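Local structure of leucine--tRNA ligase (Agrobacterium radiobacter, 5AH5) at residues K516-D521 with I550-P555; Q413-S418 with T489-S494; N566-R571 with N610-G615. The protein probably catalyses the ATP-dependent attachment of leucine to tRNA(Leu), as a class I aminoacyl-tRNA synthetase, and probably also deacylates mischarged aminoacyl-tRNA. One frame throughout, in Å; residues are numbered along the deposited sequence.

Contact 1. Residues K516-D521 with I550-P555; sequences KIAPAD and IEFDEP
Ala518, the first residue to leave helix 511-517, sets its methyl group against the far end of the Phe552 ring: CB lies 3.5 Å from CZ and somewhat farther from CE1. The peptide bond that follows is cis and turns the chain so that Pro519 comes over the same face. Its CD sits 3.9 Å from the Phe552 ring centroid, 25° off the normal, a CH-pi contact displaced toward CG, while the two side chains slide past each other in opposite directions. A chi1 of 54° puts Phe552 CG between the backbone N and the carbonyl carbon, and Pro519 CD comes nearest to this atom. The opposite face is covered from within its own segment by Ile550 CD1, 3.8 Å above the plane, so the ring is sandwiched between aliphatic groups. On its other flank Pro519 leans on backbone oxygens, with CB 3.3 Å from Glu554 O and also close to Pro555 O.

Here strands 520-524 and 556-560 of the parallel sheet of the Rossmann-type catalytic domain start to pair. Strand 520-524, helix 533-546 and strand 556-560 form a beta-alpha-beta unit, and 550-555 is the approach to its second strand. Ala520 N makes the first bond of the pairing, donating to Pro555 O at 2.9 Å with a bent N-H...O angle of 144°; backbone bonds of Ala520 with Val557 and Asp521 with Glu558 continue it. Ala520 CB rests 3.7 Å from the same Pro555 oxygen and reaches Tyr34 and Leu36 of strand 32-37. The carboxylate of Glu554 leads away to salt bridges with Lys542 and Arg538 of helix 533-546.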
# COMPACT_ATOMS: atom_id res chain seq x y z
N LYS B 516 16.20 11.25 8.13
CA LYS B 516 16.83 10.13 8.81
C LYS B 516 15.90 8.93 8.90
O LYS B 516 16.32 7.84 8.57
CB LYS B 516 17.26 10.56 10.19
CG LYS B 516 18.52 11.39 10.09
CD LYS B 516 18.96 11.89 11.44
CE LYS B 516 20.32 12.60 11.32
NZ LYS B 516 20.56 13.59 12.43
N ILE B 517 14.62 9.12 9.27
CA ILE B 517 13.72 7.96 9.49
C ILE B 517 13.05 7.40 8.19
O ILE B 517 12.84 6.22 8.06
CB ILE B 517 12.78 8.22 10.65
CG1 ILE B 517 12.09 6.92 11.17
CG2 ILE B 517 11.74 9.25 10.27
CD1 ILE B 517 13.04 5.81 11.64
N ALA B 518 12.80 8.27 7.21
CA ALA B 518 12.16 7.93 5.98
C ALA B 518 13.19 7.95 4.84
O ALA B 518 14.20 8.56 5.03
CB ALA B 518 11.04 8.95 5.71
N PRO B 519 12.95 7.34 3.67
CA PRO B 519 11.71 6.65 3.32
C PRO B 519 11.34 5.49 4.21
O PRO B 519 12.20 4.93 4.88
CB PRO B 519 11.94 6.17 1.90
CG PRO B 519 13.37 6.33 1.64
CD PRO B 519 13.86 7.43 2.53
N ALA B 520 10.04 5.18 4.30
CA ALA B 520 9.64 4.04 5.11
C ALA B 520 10.29 2.76 4.55
O ALA B 520 10.32 2.56 3.39
CB ALA B 520 8.14 3.90 5.16
N ASP B 521 10.86 1.94 5.39
CA ASP B 521 11.46 0.68 4.91
C ASP B 521 10.38 -0.29 4.47
O ASP B 521 10.53 -0.96 3.48
CB ASP B 521 12.28 0.07 6.03
CG ASP B 521 13.42 1.00 6.45
OD1 ASP B 521 14.46 1.02 5.76
OD2 ASP B 521 13.23 1.77 7.42
N ILE B 550 11.99 17.40 2.02
CA ILE B 550 12.62 16.13 2.20
C ILE B 550 13.64 15.94 1.11
O ILE B 550 13.58 16.62 0.12
CB ILE B 550 11.61 14.98 2.17
CG1 ILE B 550 10.77 15.03 0.88
CG2 ILE B 550 10.72 15.05 3.36
CD1 ILE B 550 9.70 13.97 0.78
N GLU B 551 14.55 14.98 1.30
CA GLU B 551 15.63 14.73 0.31
C GLU B 551 15.49 13.41 -0.45
O GLU B 551 16.37 13.03 -1.22
CB GLU B 551 17.00 14.83 1.00
CG GLU B 551 17.48 16.29 1.14
CD GLU B 551 18.61 16.52 2.18
OE1 GLU B 551 19.10 15.57 2.84
OE2 GLU B 551 19.02 17.70 2.34
N PHE B 552 14.35 12.73 -0.30
CA PHE B 552 14.11 11.44 -0.96
C PHE B 552 12.89 11.59 -1.82
O PHE B 552 12.09 12.51 -1.63
CB PHE B 552 13.98 10.30 0.06
CG PHE B 552 12.94 10.55 1.10
CD1 PHE B 552 13.25 11.27 2.24
CD2 PHE B 552 11.63 10.13 0.90
CE1 PHE B 552 12.30 11.51 3.21
CE2 PHE B 552 10.66 10.41 1.83
CZ PHE B 552 10.99 11.10 3.00
N ASP B 553 12.74 10.70 -2.77
CA ASP B 553 11.85 10.87 -3.91
C ASP B 553 10.76 9.83 -3.94
O ASP B 553 9.90 9.89 -4.82
CB ASP B 553 12.69 10.77 -5.21
CG ASP B 553 12.07 11.52 -6.36
OD1 ASP B 553 11.81 12.73 -6.21
OD2 ASP B 553 11.85 10.93 -7.43
N GLU B 554 10.81 8.86 -3.04
CA GLU B 554 9.83 7.77 -3.02
C GLU B 554 9.52 7.49 -1.60
O GLU B 554 10.45 7.39 -0.83
CB GLU B 554 10.34 6.48 -3.68
CG GLU B 554 10.32 6.57 -5.19
CD GLU B 554 8.93 6.42 -5.82
OE1 GLU B 554 7.97 5.88 -5.19
OE2 GLU B 554 8.81 6.81 -6.99
N PRO B 555 8.23 7.37 -1.24
CA PRO B 555 7.87 7.25 0.16
C PRO B 555 8.15 5.93 0.79
O PRO B 555 8.34 5.89 2.01
CB PRO B 555 6.34 7.46 0.14
CG PRO B 555 5.94 7.07 -1.24
CD PRO B 555 7.05 7.59 -2.07

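Contact 2. Residues Q413-S418 with T489-S494; sequences QNWSIS and TFVDSS
Trp415 and Ile417, on strand 415-419 of the large antiparallel sheet, pack against the short, weakly bonded helix 489-492, whose chain runs on directly into the pocket of the leucyl-adenylate analogue. The indole comes in edge first. Its CG is anti to the backbone N (chi1 -178°), and the rim of the six-membered ring meets the helix: CZ2 and CH2 both lie 3.9 Å from Phe490 O, which sits near the ring plane. CZ2 also touches Phe490 CB and Val491 CG2, and CH2 is 4.3 Å from Ser494 CB, again at the edge.

Ile417 packs over one indole face near its rim. Its CG2 lies 3.5 Å above the ring plane and meets Val491 CG2 at 3.5 Å; the two branched side chains cross at about a right angle. Farther along the helix, Val491 O accepts two bonds from one residue, from Ser494 OG at 2.8 Å and Ser494 N at 3.1 Å. This pair fixes the serine side chain at the end of the turn, where its CB faces the tryptophan.

Tyr536 stacks on the Trp415 ring, and Phe539 and Ile540 of helix 533-546 add to the surrounding apolar core. Ser493 itself touches the bound analogue, and this buried packing of sheet against helical turn is a second shell to the leucyl-adenylate pocket of a class I synthetase.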
# COMPACT_ATOMS: atom_id res chain seq x y z
N GLN B 413 -5.73 12.07 -15.23
CA GLN B 413 -6.34 13.42 -15.14
C GLN B 413 -5.76 14.19 -13.93
O GLN B 413 -5.39 13.60 -12.89
CB GLN B 413 -7.82 13.27 -14.96
CG GLN B 413 -8.45 12.47 -16.07
CD GLN B 413 -9.93 12.32 -15.87
OE1 GLN B 413 -10.54 13.13 -15.17
NE2 GLN B 413 -10.52 11.27 -16.45
N ASN B 414 -5.69 15.50 -14.03
CA ASN B 414 -5.33 16.27 -12.86
C ASN B 414 -6.31 16.02 -11.73
O ASN B 414 -7.48 15.68 -11.95
CB ASN B 414 -5.06 17.73 -13.17
CG ASN B 414 -3.62 17.95 -13.66
OD1 ASN B 414 -2.75 17.10 -13.54
ND2 ASN B 414 -3.36 19.13 -14.16
N TRP B 415 -5.78 16.09 -10.52
CA TRP B 415 -6.43 15.61 -9.31
C TRP B 415 -7.35 16.69 -8.69
O TRP B 415 -6.84 17.64 -8.08
CB TRP B 415 -5.29 15.30 -8.36
CG TRP B 415 -5.66 14.74 -7.03
CD1 TRP B 415 -6.83 14.22 -6.66
CD2 TRP B 415 -4.78 14.62 -5.92
NE1 TRP B 415 -6.77 13.81 -5.34
CE2 TRP B 415 -5.50 14.04 -4.88
CE3 TRP B 415 -3.45 14.96 -5.72
CZ2 TRP B 415 -4.94 13.76 -3.66
CZ3 TRP B 415 -2.88 14.70 -4.48
CH2 TRP B 415 -3.64 14.10 -3.46
N SER B 416 -8.67 16.51 -8.80
CA SER B 416 -9.68 17.28 -8.04
C SER B 416 -9.63 16.95 -6.58
O SER B 416 -9.91 15.80 -6.20
CB SER B 416 -11.13 16.89 -8.38
OG SER B 416 -11.37 17.05 -9.71
N ILE B 417 -9.40 17.97 -5.77
CA ILE B 417 -9.33 17.87 -4.31
C ILE B 417 -10.41 18.58 -3.54
O ILE B 417 -10.61 18.29 -2.36
CB ILE B 417 -7.93 18.25 -3.76
CG1 ILE B 417 -7.49 19.65 -4.20
CG2 ILE B 417 -6.94 17.21 -4.26
CD1 ILE B 417 -6.34 20.23 -3.39
N SER B 418 -11.14 19.47 -4.19
CA SER B 418 -12.21 20.19 -3.53
C SER B 418 -13.51 19.38 -3.48
O SER B 418 -13.94 18.80 -4.47
CB SER B 418 -12.40 21.59 -4.10
OG SER B 418 -12.37 21.65 -5.52
N THR B 489 -10.18 13.52 1.58
CA THR B 489 -9.44 12.61 2.49
C THR B 489 -8.08 12.11 1.94
O THR B 489 -7.13 11.97 2.69
CB THR B 489 -10.29 11.41 2.91
OG1 THR B 489 -9.55 10.60 3.82
CG2 THR B 489 -10.77 10.54 1.75
N PHE B 490 -7.95 11.96 0.62
CA PHE B 490 -6.68 11.53 0.06
C PHE B 490 -5.59 12.59 0.03
O PHE B 490 -4.39 12.26 -0.12
CB PHE B 490 -6.87 10.85 -1.30
CG PHE B 490 -7.59 9.54 -1.18
CD1 PHE B 490 -6.89 8.40 -0.74
CD2 PHE B 490 -8.92 9.43 -1.53
CE1 PHE B 490 -7.53 7.18 -0.70
CE2 PHE B 490 -9.59 8.22 -1.42
CZ PHE B 490 -8.88 7.08 -0.99
N VAL B 491 -5.96 13.84 0.30
CA VAL B 491 -4.95 14.88 0.55
C VAL B 491 -4.35 14.58 1.90
O VAL B 491 -3.16 14.51 1.98
CB VAL B 491 -5.49 16.37 0.49
CG1 VAL B 491 -4.37 17.38 0.74
CG2 VAL B 491 -6.05 16.63 -0.90
N ASP B 492 -5.16 14.34 2.94
CA ASP B 492 -4.64 14.08 4.26
C ASP B 492 -3.61 12.90 4.21
O ASP B 492 -2.52 12.96 4.76
CB ASP B 492 -5.72 13.66 5.23
CG ASP B 492 -6.95 14.65 5.33
OD1 ASP B 492 -7.13 15.60 4.53
OD2 ASP B 492 -7.76 14.37 6.22
N SER B 493 -4.04 11.82 3.60
CA SER B 493 -3.31 10.60 3.64
C SER B 493 -2.18 10.57 2.62
O SER B 493 -1.48 9.60 2.58
CB SER B 493 -4.30 9.42 3.47
OG SER B 493 -5.01 9.46 2.26
N SER B 494 -1.99 11.62 1.79
CA SER B 494 -0.93 11.63 0.85
C SER B 494 0.46 11.92 1.44
O SER B 494 1.45 11.71 0.74
CB SER B 494 -1.22 12.61 -0.29
OG SER B 494 -1.14 13.96 0.15

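Contact 3. Residues N566-R571 with N610-G615; sequences NDVHGR and NWEDSG
A chi1 of -64° puts Asn610 CG anti to its carbonyl carbon and beside its backbone N, and CG lies 3.6 Å from Gly570 CA in the turn formed by Asp567 to Gly570. Its OD1 lies 3.3 Å from Gly570 CA, and its CB sits at the same distance from Asp567 O. Asn566 takes nearly the same first torsion, and the two asparagines emerge on one face of the pairing with their amide planes 45° apart; Asn610 OD1 is 3.7 Å from Asn566 CB.

The backbones of Asn566 and Asn610 form a single parallel bridge. Trp611 N donates to Asn566 O at 2.9 Å, approaching from well above the carbonyl plane, and Gln573 NE2 is a second donor to that oxygen. Val568 extends the contact outward: the Val568 and Glu612 side chains cross at about a right angle, with Val568 CG1 against Glu612 CG, although Glu612 is poorly ordered.

The segment 566-571 leads straight into what is, from its sequence, the KMSKS-type signature loop of class I synthetases, which carries Lys575, a predicted ATP-binding residue. Asp567 opens the type I turn, and its carboxylate ties the turn together. Its OD1 accepts His569 N at 2.9 Å, making an Asx turn, and Arg571 N at 3.0 Å; the two donors reach it from opposite faces of the carboxylate plane. OD2 offers its syn lone pair to Arg571 NE, a salt bridge of 2.8 Å, and also accepts from Asn579 ND2, so both oxygens are gripped by more than one donor. Gly570 closes the turn with a positive phi of 81°, its N bonded to Asp567 O. On the second segment, the Trp611 indole turns away toward helix 592-601, meeting the Tyr598 ring steeply and touching Leu599.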
# COMPACT_ATOMS: atom_id res chain seq x y z
N ASN B 566 -12.01 -12.60 4.81
CA ASN B 566 -13.39 -12.80 4.38
C ASN B 566 -14.08 -13.55 5.48
O ASN B 566 -13.46 -13.86 6.54
CB ASN B 566 -13.46 -13.63 3.09
CG ASN B 566 -12.88 -12.92 1.90
OD1 ASN B 566 -13.21 -11.76 1.61
ND2 ASN B 566 -12.04 -13.63 1.17
N ASP B 567 -15.37 -13.82 5.31
CA ASP B 567 -16.08 -14.68 6.28
C ASP B 567 -15.76 -16.19 5.96
O ASP B 567 -14.98 -16.45 5.05
CB ASP B 567 -17.58 -14.36 6.37
CG ASP B 567 -18.39 -14.87 5.14
OD1 ASP B 567 -17.85 -15.70 4.32
OD2 ASP B 567 -19.56 -14.41 5.01
N VAL B 568 -16.33 -17.13 6.71
CA VAL B 568 -16.05 -18.57 6.52
C VAL B 568 -16.35 -19.11 5.14
O VAL B 568 -15.68 -20.05 4.73
CB VAL B 568 -16.82 -19.53 7.48
CG1 VAL B 568 -16.22 -19.48 8.84
CG2 VAL B 568 -18.32 -19.28 7.54
N HIS B 569 -17.32 -18.51 4.45
CA HIS B 569 -17.74 -18.92 3.09
C HIS B 569 -17.04 -18.14 2.03
O HIS B 569 -17.37 -18.26 0.84
CB HIS B 569 -19.28 -18.73 2.86
CG HIS B 569 -20.14 -19.15 4.02
ND1 HIS B 569 -20.45 -20.47 4.27
CD2 HIS B 569 -20.79 -18.41 4.96
CE1 HIS B 569 -21.23 -20.53 5.34
NE2 HIS B 569 -21.45 -19.30 5.78
N GLY B 570 -16.06 -17.33 2.41
CA GLY B 570 -15.29 -16.57 1.40
C GLY B 570 -15.98 -15.30 0.92
O GLY B 570 -15.56 -14.69 -0.08
N ARG B 571 -17.00 -14.83 1.63
CA ARG B 571 -17.63 -13.52 1.22
C ARG B 571 -16.94 -12.37 1.94
O ARG B 571 -16.59 -12.47 3.11
CB ARG B 571 -19.11 -13.47 1.57
CG ARG B 571 -19.84 -14.75 1.17
CD ARG B 571 -21.30 -14.65 1.57
NE ARG B 571 -21.45 -14.72 3.02
CZ ARG B 571 -22.57 -14.40 3.70
NH1 ARG B 571 -23.68 -13.98 3.07
NH2 ARG B 571 -22.58 -14.54 5.02
N ASN B 610 -10.35 -17.21 4.88
CA ASN B 610 -11.75 -17.36 5.23
C ASN B 610 -11.88 -17.51 6.70
O ASN B 610 -11.59 -18.56 7.23
CB ASN B 610 -12.42 -18.49 4.43
CG ASN B 610 -12.45 -18.18 2.93
OD1 ASN B 610 -12.27 -17.04 2.51
ND2 ASN B 610 -12.53 -19.19 2.13
N TRP B 611 -12.33 -16.44 7.39
CA TRP B 611 -12.22 -16.40 8.83
C TRP B 611 -13.28 -17.28 9.47
O TRP B 611 -14.44 -17.18 9.10
CB TRP B 611 -12.36 -14.96 9.38
CG TRP B 611 -12.50 -14.95 10.84
CD1 TRP B 611 -13.65 -15.07 11.52
CD2 TRP B 611 -11.46 -14.87 11.82
NE1 TRP B 611 -13.39 -15.08 12.89
CE2 TRP B 611 -12.05 -14.94 13.07
CE3 TRP B 611 -10.09 -14.71 11.74
CZ2 TRP B 611 -11.32 -14.92 14.22
CZ3 TRP B 611 -9.37 -14.66 12.90
CH2 TRP B 611 -9.96 -14.78 14.10
N GLU B 612 -12.87 -18.11 10.44
CA GLU B 612 -13.77 -18.86 11.34
C GLU B 612 -13.54 -18.37 12.78
O GLU B 612 -12.39 -18.35 13.20
CB GLU B 612 -13.41 -20.37 11.29
CG GLU B 612 -13.37 -20.97 9.88
CD GLU B 612 -12.41 -22.14 9.71
OE1 GLU B 612 -11.15 -21.96 9.78
OE2 GLU B 612 -12.94 -23.25 9.44
N ASP B 613 -14.59 -18.01 13.54
CA ASP B 613 -14.45 -17.56 14.96
C ASP B 613 -13.78 -18.58 15.89
O ASP B 613 -13.14 -18.21 16.89
CB ASP B 613 -15.79 -17.22 15.61
CG ASP B 613 -16.42 -15.94 15.06
OD1 ASP B 613 -16.05 -14.82 15.53
OD2 ASP B 613 -17.31 -16.11 14.19
N SER B 614 -13.96 -19.85 15.57
CA SER B 614 -13.32 -20.92 16.29
C SER B 614 -11.94 -21.24 15.69
O SER B 614 -11.24 -22.03 16.26
CB SER B 614 -14.20 -22.17 16.25
OG SER B 614 -14.08 -22.81 14.98
N GLY B 615 -11.58 -20.66 14.54
CA GLY B 615 -10.28 -20.86 13.88
C GLY B 615 -9.00 -20.75 14.74
O GLY B 615 -8.10 -21.46 14.52

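Along the chain the three contacts come in series: contact 2 closes before contact 1 opens, and contact 1 closes before contact 3. Contacts 1 and 2 are neighbours, with centres 21 Å apart and nearest atoms about 7 Å apart. Helix 489-492 of contact 2 is followed in the chain by helix 511-517, whose end enters contact 1, and helix 533-546 packs against both contacts. Contact 3 lies farther off, its centre 38 Å from contact 1 and 35 Å from contact 2. Contacts 2 and 3 lie close to the bound leucyl-adenylate analogue, at a pocket wall and at the departure of the signature loop; contact 1 lies farther back, where two neighbouring strands of the parallel sheet begin.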